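Local coordinates for protein quinoline 2-oxidoreductase small subunit (Pseudomonas putida, PDB 1T3Q) that carries the two [2Fe-2S] clusters of a molybdenum hydroxylase acting on quinoline, and so probably relays electrons from the molybdopterin cofactor toward FAD, at residues S98-C110 and C142-D156. Residues are numbered along the deposited sequence; the frame is centred on the assembly and turned at random.
Sequences SFRRHHALQCGFC and CRCTGYETIIDAITD. With FES (Fe2/s2 (inorganic) cluster), chain G; MCN (pterin cytosine dinucleotide), chain N.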
loop_
_atom_site.group_PDB
_atom_site.type_symbol
_atom_site.label_atom_id
_atom_site.label_comp_id
_atom_site.label_asym_id
_atom_site.label_seq_id
_atom_site.Cartn_x
_atom_site.Cartn_y
_atom_site.Cartn_z
ATOM N N SER A 98 -28.579 -11.286 -4.378
ATOM C CA SER A 98 -29.850 -10.580 -4.386
ATOM C C SER A 98 -29.647 -9.121 -3.967
ATOM O O SER A 98 -30.228 -8.210 -4.561
ATOM C CB SER A 98 -30.837 -11.255 -3.443
ATOM O OG SER A 98 -32.112 -10.659 -3.562
ATOM N N PHE A 99 -28.837 -8.902 -2.936
ATOM C CA PHE A 99 -28.556 -7.536 -2.481
ATOM C C PHE A 99 -28.013 -6.722 -3.659
ATOM O O PHE A 99 -28.391 -5.565 -3.862
ATOM C CB PHE A 99 -27.511 -7.550 -1.352
ATOM C CG PHE A 99 -28.102 -7.505 0.028
ATOM C CD1 PHE A 99 -29.012 -8.475 0.451
ATOM C CD2 PHE A 99 -27.747 -6.490 0.913
ATOM C CE1 PHE A 99 -29.557 -8.434 1.730
ATOM C CE2 PHE A 99 -28.289 -6.440 2.201
ATOM C CZ PHE A 99 -29.195 -7.414 2.611
ATOM N N ARG A 100 -27.127 -7.342 -4.435
ATOM C CA ARG A 100 -26.519 -6.686 -5.582
ATOM C C ARG A 100 -27.534 -6.407 -6.690
ATOM O O ARG A 100 -27.602 -5.292 -7.211
ATOM C CB ARG A 100 -25.384 -7.547 -6.142
ATOM C CG ARG A 100 -24.597 -6.860 -7.236
ATOM C CD ARG A 100 -23.632 -7.805 -7.910
ATOM N NE ARG A 100 -22.842 -7.110 -8.920
ATOM C CZ ARG A 100 -22.225 -7.716 -9.929
ATOM N NH1 ARG A 100 -22.313 -9.033 -10.057
ATOM N NH2 ARG A 100 -21.525 -7.006 -10.805
ATOM N N ARG A 101 -28.317 -7.420 -7.050
ATOM C CA ARG A 101 -29.319 -7.262 -8.104
ATOM C C ARG A 101 -30.357 -6.191 -7.781
ATOM O O ARG A 101 -30.831 -5.492 -8.677
ATOM C CB ARG A 101 -30.030 -8.597 -8.373
ATOM C CG ARG A 101 -29.161 -9.633 -9.066
ATOM C CD ARG A 101 -29.951 -10.881 -9.466
ATOM N NE ARG A 101 -30.336 -11.717 -8.328
ATOM C CZ ARG A 101 -31.537 -11.719 -7.762
ATOM N NH1 ARG A 101 -31.779 -12.522 -6.735
ATOM N NH2 ARG A 101 -32.498 -10.928 -8.220
ATOM N N HIS A 102 -30.707 -6.055 -6.505
ATOM C CA HIS A 102 -31.701 -5.068 -6.100
ATOM C C HIS A 102 -31.108 -3.746 -5.627
ATOM O O HIS A 102 -31.845 -2.864 -5.190
ATOM C CB HIS A 102 -32.600 -5.630 -4.991
ATOM C CG HIS A 102 -33.567 -6.672 -5.465
ATOM N ND1 HIS A 102 -33.261 -8.016 -5.493
ATOM C CD2 HIS A 102 -34.827 -6.563 -5.948
ATOM C CE1 HIS A 102 -34.293 -8.691 -5.972
ATOM N NE2 HIS A 102 -35.256 -7.833 -6.255
ATOM N N HIS A 103 -29.792 -3.611 -5.719
ATOM C CA HIS A 103 -29.119 -2.387 -5.272
ATOM C C HIS A 103 -29.522 -2.121 -3.819
ATOM O O HIS A 103 -30.115 -1.091 -3.491
ATOM C CB HIS A 103 -29.504 -1.201 -6.171
ATOM C CG HIS A 103 -28.748 0.061 -5.868
ATOM N ND1 HIS A 103 -27.403 0.067 -5.566
ATOM C CD2 HIS A 103 -29.140 1.359 -5.862
ATOM C CE1 HIS A 103 -26.997 1.313 -5.390
ATOM N NE2 HIS A 103 -28.032 2.116 -5.563
ATOM N N ALA A 104 -29.191 -3.074 -2.953
ATOM C CA ALA A 104 -29.514 -2.997 -1.531
ATOM C C ALA A 104 -28.392 -2.381 -0.689
ATOM O O ALA A 104 -28.445 -2.411 0.536
ATOM C CB ALA A 104 -29.848 -4.395 -0.997
ATOM N N LEU A 105 -27.367 -1.852 -1.345
ATOM C CA LEU A 105 -26.270 -1.201 -0.629
ATOM C C LEU A 105 -25.661 -0.081 -1.481
ATOM O O LEU A 105 -25.720 -0.104 -2.702
ATOM C CB LEU A 105 -25.164 -2.192 -0.254
ATOM C CG LEU A 105 -24.406 -2.814 -1.417
ATOM C CD1 LEU A 105 -22.988 -3.161 -0.994
ATOM C CD2 LEU A 105 -25.160 -4.056 -1.894
ATOM N N GLN A 106 -25.079 0.893 -0.795
ATOM C CA GLN A 106 -24.434 2.026 -1.412
ATOM C C GLN A 106 -23.013 2.166 -0.859
ATOM O O GLN A 106 -22.040 1.713 -1.489
ATOM C CB GLN A 106 -25.284 3.285 -1.190
ATOM C CG GLN A 106 -26.452 3.386 -2.186
ATOM C CD GLN A 106 -27.331 4.624 -2.075
ATOM O OE1 GLN A 106 -26.848 5.742 -1.919
ATOM N NE2 GLN A 106 -28.643 4.418 -2.189
ATOM N N CYS A 107 -22.889 2.774 0.315
ATOM C CA CYS A 107 -21.551 2.913 0.880
ATOM C C CYS A 107 -21.114 1.528 1.371
ATOM O O CYS A 107 -19.927 1.231 1.452
ATOM C CB CYS A 107 -21.590 3.927 2.024
ATOM S SG CYS A 107 -22.164 3.323 3.614
ATOM N N GLY A 108 -22.105 0.696 1.686
ATOM C CA GLY A 108 -21.835 -0.666 2.134
ATOM C C GLY A 108 -21.424 -0.900 3.581
ATOM O O GLY A 108 -21.132 -2.037 3.985
ATOM N N PHE A 109 -21.423 0.157 4.384
ATOM C CA PHE A 109 -21.000 0.026 5.773
ATOM C C PHE A 109 -21.944 -0.787 6.661
ATOM O O PHE A 109 -21.501 -1.474 7.579
ATOM C CB PHE A 109 -20.794 1.412 6.382
ATOM C CG PHE A 109 -19.790 1.430 7.493
ATOM C CD1 PHE A 109 -18.448 1.191 7.226
ATOM C CD2 PHE A 109 -20.180 1.677 8.803
ATOM C CE1 PHE A 109 -17.494 1.202 8.258
ATOM C CE2 PHE A 109 -19.235 1.690 9.841
ATOM C CZ PHE A 109 -17.892 1.453 9.560
ATOM N N CYS A 110 -23.238 -0.724 6.375
ATOM C CA CYS A 110 -24.242 -1.441 7.164
ATOM C C CYS A 110 -24.485 -2.852 6.646
ATOM O O CYS A 110 -25.163 -3.646 7.293
ATOM C CB CYS A 110 -25.572 -0.709 7.087
ATOM S SG CYS A 110 -26.335 -0.850 5.426
ATOM N N CYS A 142 -29.391 2.032 8.250
ATOM C CA CYS A 142 -28.754 2.310 6.971
ATOM C C CYS A 142 -29.047 3.779 6.688
ATOM O O CYS A 142 -30.194 4.214 6.766
ATOM C CB CYS A 142 -29.346 1.449 5.855
ATOM S SG CYS A 142 -28.647 1.807 4.229
ATOM N N ARG A 143 -28.003 4.537 6.377
ATOM C CA ARG A 143 -28.148 5.962 6.103
ATOM C C ARG A 143 -28.171 6.283 4.608
ATOM O O ARG A 143 -28.462 7.417 4.220
ATOM C CB ARG A 143 -26.992 6.721 6.766
ATOM C CG ARG A 143 -27.100 8.237 6.717
ATOM C CD ARG A 143 -28.397 8.711 7.345
ATOM N NE ARG A 143 -28.231 9.986 8.044
ATOM C CZ ARG A 143 -29.222 10.650 8.628
ATOM N NH1 ARG A 143 -28.976 11.793 9.254
ATOM N NH2 ARG A 143 -30.464 10.182 8.581
ATOM N N CYS A 144 -27.882 5.283 3.780
ATOM C CA CYS A 144 -27.806 5.467 2.330
ATOM C C CYS A 144 -28.979 5.097 1.440
ATOM O O CYS A 144 -29.350 5.857 0.545
ATOM C CB CYS A 144 -26.627 4.671 1.750
ATOM S SG CYS A 144 -24.986 5.090 2.293
ATOM N N THR A 145 -29.532 3.912 1.678
ATOM C CA THR A 145 -30.556 3.336 0.805
ATOM C C THR A 145 -32.040 3.611 0.924
ATOM O O THR A 145 -32.767 3.452 -0.062
ATOM C CB THR A 145 -30.403 1.794 0.791
ATOM O OG1 THR A 145 -30.875 1.257 2.030
ATOM C CG2 THR A 145 -28.955 1.405 0.618
ATOM N N GLY A 146 -32.515 4.002 2.097
ATOM C CA GLY A 146 -33.942 4.217 2.240
ATOM C C GLY A 146 -34.653 2.893 2.506
ATOM O O GLY A 146 -35.878 2.827 2.500
ATOM N N TYR A 147 -33.868 1.836 2.701
ATOM C CA TYR A 147 -34.361 0.492 3.040
ATOM C C TYR A 147 -35.203 -0.326 2.068
ATOM O O TYR A 147 -35.156 -1.557 2.119
ATOM C CB TYR A 147 -35.148 0.542 4.348
ATOM C CG TYR A 147 -34.381 1.083 5.526
ATOM C CD1 TYR A 147 -33.359 0.346 6.117
ATOM C CD2 TYR A 147 -34.691 2.330 6.060
ATOM C CE1 TYR A 147 -32.661 0.840 7.223
ATOM C CE2 TYR A 147 -34.004 2.833 7.162
ATOM C CZ TYR A 147 -32.996 2.085 7.738
ATOM O OH TYR A 147 -32.341 2.574 8.842
ATOM N N GLU A 148 -35.980 0.320 1.205
ATOM C CA GLU A 148 -36.846 -0.447 0.315
ATOM C C GLU A 148 -36.171 -1.573 -0.460
ATOM O O GLU A 148 -36.698 -2.685 -0.520
ATOM C CB GLU A 148 -37.588 0.464 -0.669
ATOM C CG GLU A 148 -38.553 -0.330 -1.550
ATOM C CD GLU A 148 -39.448 0.533 -2.409
ATOM O OE1 GLU A 148 -40.138 -0.033 -3.286
ATOM O OE2 GLU A 148 -39.472 1.765 -2.210
ATOM N N THR A 149 -35.000 -1.306 -1.030
ATOM C CA THR A 149 -34.318 -2.326 -1.811
ATOM C C THR A 149 -33.739 -3.470 -0.979
ATOM O O THR A 149 -33.488 -4.551 -1.508
ATOM C CB THR A 149 -33.218 -1.705 -2.701
ATOM O OG1 THR A 149 -32.375 -0.855 -1.912
ATOM C CG2 THR A 149 -33.855 -0.885 -3.824
ATOM N N ILE A 150 -33.509 -3.232 0.309
ATOM C CA ILE A 150 -33.007 -4.288 1.182
ATOM C C ILE A 150 -34.186 -5.238 1.427
ATOM O O ILE A 150 -34.016 -6.465 1.467
ATOM C CB ILE A 150 -32.501 -3.719 2.532
ATOM C CG1 ILE A 150 -31.218 -2.917 2.305
ATOM C CG2 ILE A 150 -32.240 -4.852 3.517
ATOM C CD1 ILE A 150 -30.726 -2.168 3.537
ATOM N N ILE A 151 -35.379 -4.664 1.578
ATOM C CA ILE A 151 -36.582 -5.468 1.793
ATOM C C ILE A 151 -36.805 -6.280 0.513
ATOM O O ILE A 151 -37.135 -7.469 0.565
ATOM C CB ILE A 151 -37.827 -4.585 2.060
ATOM C CG1 ILE A 151 -37.559 -3.623 3.222
ATOM C CG2 ILE A 151 -39.041 -5.458 2.383
ATOM C CD1 ILE A 151 -37.196 -4.294 4.534
ATOM N N ASP A 152 -36.612 -5.632 -0.632
ATOM C CA ASP A 152 -36.770 -6.294 -1.927
ATOM C C ASP A 152 -35.814 -7.480 -2.039
ATOM O O ASP A 152 -36.204 -8.567 -2.463
ATOM C CB ASP A 152 -36.450 -5.335 -3.079
ATOM C CG ASP A 152 -37.440 -4.191 -3.200
ATOM O OD1 ASP A 152 -37.128 -3.241 -3.950
ATOM O OD2 ASP A 152 -38.519 -4.236 -2.572
ATOM N N ALA A 153 -34.556 -7.255 -1.674
ATOM C CA ALA A 153 -33.533 -8.289 -1.759
ATOM C C ALA A 153 -33.837 -9.511 -0.899
ATOM O O ALA A 153 -33.706 -10.645 -1.362
ATOM C CB ALA A 153 -32.164 -7.712 -1.381
ATOM N N ILE A 154 -34.249 -9.278 0.344
ATOM C CA ILE A 154 -34.546 -10.369 1.269
ATOM C C ILE A 154 -35.777 -11.198 0.891
ATOM O O ILE A 154 -35.833 -12.394 1.180
ATOM C CB ILE A 154 -34.721 -9.826 2.706
ATOM C CG1 ILE A 154 -33.413 -9.173 3.162
ATOM C CG2 ILE A 154 -35.126 -10.957 3.659
ATOM C CD1 ILE A 154 -33.530 -8.372 4.442
ATOM N N THR A 155 -36.750 -10.569 0.237
ATOM C CA THR A 155 -37.970 -11.265 -0.160
ATOM C C THR A 155 -37.927 -11.788 -1.589
ATOM O O THR A 155 -38.927 -12.289 -2.099
ATOM C CB THR A 155 -39.212 -10.354 -0.014
ATOM O OG1 THR A 155 -39.010 -9.136 -0.745
ATOM C CG2 THR A 155 -39.467 -10.031 1.448
ATOM N N ASP A 156 -36.769 -11.667 -2.229
ATOM C CA ASP A 156 -36.592 -12.138 -3.601
ATOM C C ASP A 156 -36.865 -13.642 -3.637
ATOM O O ASP A 156 -36.382 -14.386 -2.785
ATOM C CB ASP A 156 -35.160 -11.862 -4.066
ATOM C CG ASP A 156 -34.934 -12.237 -5.516
ATOM O OD1 ASP A 156 -35.089 -11.360 -6.388
ATOM O OD2 ASP A 156 -34.607 -13.417 -5.786
HETATM FE FE1 FES G . -24.455 3.039 3.522
HETATM FE FE2 FES G . -26.292 1.266 4.427
HETATM S S1 FES G . -25.346 1.199 2.456
HETATM S S2 FES G . -25.293 2.905 5.546
HETATM N N1 MCN N . -26.275 9.635 -11.397
HETATM C C2 MCN N . -26.638 8.989 -12.624
HETATM N N3 MCN N . -27.156 9.862 -13.568
HETATM C C4 MCN N . -27.345 11.232 -13.419
HETATM C C5 MCN N . -26.967 11.836 -12.136
HETATM C C6 MCN N . -26.436 11.047 -11.143
HETATM O O2 MCN N . -26.512 7.793 -12.762
HETATM N N4 MCN N . -27.842 11.967 -14.391
HETATM C "C1'" MCN N . -25.643 8.684 -10.312
HETATM C C2D MCN N . -24.049 8.759 -10.318
HETATM O "O2'" MCN N . -23.484 7.443 -9.981
HETATM C "C3'" MCN N . -23.750 9.855 -9.317
HETATM C C4D MCN N . -24.793 9.683 -8.238
HETATM O O4D MCN N . -25.974 9.047 -8.941
HETATM O "O3'" MCN N . -22.389 9.687 -8.788
HETATM C "C5'" MCN N . -25.118 10.955 -7.405
HETATM O "O5'" MCN N . -25.396 11.961 -8.347
HETATM P PA MCN N . -24.662 13.356 -8.422
HETATM O O1A MCN N . -23.828 13.320 -9.665
HETATM O O2A MCN N . -25.777 14.373 -8.241
HETATM O O3A MCN N . -23.732 13.695 -7.130
HETATM P PB MCN N . -22.290 13.149 -6.699
HETATM O O1B MCN N . -21.368 14.324 -6.678
HETATM O O2B MCN N . -21.885 11.963 -7.525
HETATM O O3B MCN N . -22.532 12.603 -5.210
HETATM C C10 MCN N . -22.535 13.481 -4.112
HETATM C "C9'" MCN N . -23.966 13.622 -3.708
HETATM C "C8'" MCN N . -23.933 14.522 -2.450
HETATM S "S8'" MCN N . -23.300 16.173 -2.711
HETATM C "C7'" MCN N . -24.352 14.184 -1.229
HETATM S "S7'" MCN N . -24.287 15.233 0.215
HETATM C "C6'" MCN N . -24.878 12.725 -1.016
HETATM C C7 MCN N . -25.425 12.160 -2.299
HETATM O "O9'" MCN N . -24.474 12.253 -3.348
HETATM N "N5'" MCN N . -23.739 11.982 -0.334
HETATM C C4A MCN N . -23.997 10.559 -0.461
HETATM N "N8'" MCN N . -25.780 10.710 -2.125
HETATM C C4B MCN N . -24.974 9.925 -1.249
HETATM N "N1'" MCN N . -25.190 8.527 -1.345
HETATM C "C2'" MCN N . -24.360 7.770 -0.591
HETATM N "N2'" MCN N . -24.534 6.432 -0.636
HETATM N "N3'" MCN N . -23.352 8.300 0.190
HETATM C "C4'" MCN N . -23.062 9.709 0.326
HETATM O "O4'" MCN N . -22.160 10.091 1.030
HETATM O O HOH W 1 -37.692 -9.874 -7.020
#
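The second [2Fe-2S] site of the subunit is built across this contact, each segment giving one cysteine to each iron. Cys107 SG and Cys144 SG bind iron FE1, and Cys110 SG and Cys142 SG bind iron FE2, the Cys110 SG bond measuring 2.3 Å. Cys107 and Cys110 both hold SG between the backbone N and the carbonyl carbon, and from there each sulfur meets its iron. Backbone donors steady the thiolates: Thr145 N reaches Cys142 SG at 3.4 Å and a nearly straight 170°, whereas Cys107 N makes only a weak bond to Cys144 SG across the segments. On the pterin side, Gln106 lays its CB against Cys144 CB, and its chain, extended beyond CG, brings OE1 within 2.7 Å of N2' of the pterin cofactor, an N-H...O bond of 161°. Since Cys144 SG lies 3.3 Å from the same N2', a short path joins cofactor and cluster, consistent with electron transfer in this family.

Away from the cluster the contact joins two helices of the all-helical C-terminal [2Fe-2S] domain: helix 94-101, ended by a Schellman motif at His103, packs on helix 148-154. Thr149 OG1 donates to His103 O at 2.8 Å from above the carbonyl plane, and Ala104 CB packs against Ile150 CG1 and Ala153 CB. Ser98 OG bonds Ala153 O at 2.7 Å. Beside it, Phe99 meets Ala153 CB with CD1 at 3.7 Å and leans obliquely on Ile150 and Ile154. His102 turns one ring face to Asp152 O and Ala153 N, while ND1 donates in the ring plane to Ser98 O. At the far end Arg101 NH1 forms a salt bridge with Asp156 OD2, met 68° out of the carboxylate plane; Arg101 NE also pairs with Asp97, and Asp156 OD2 caps Ala158 N.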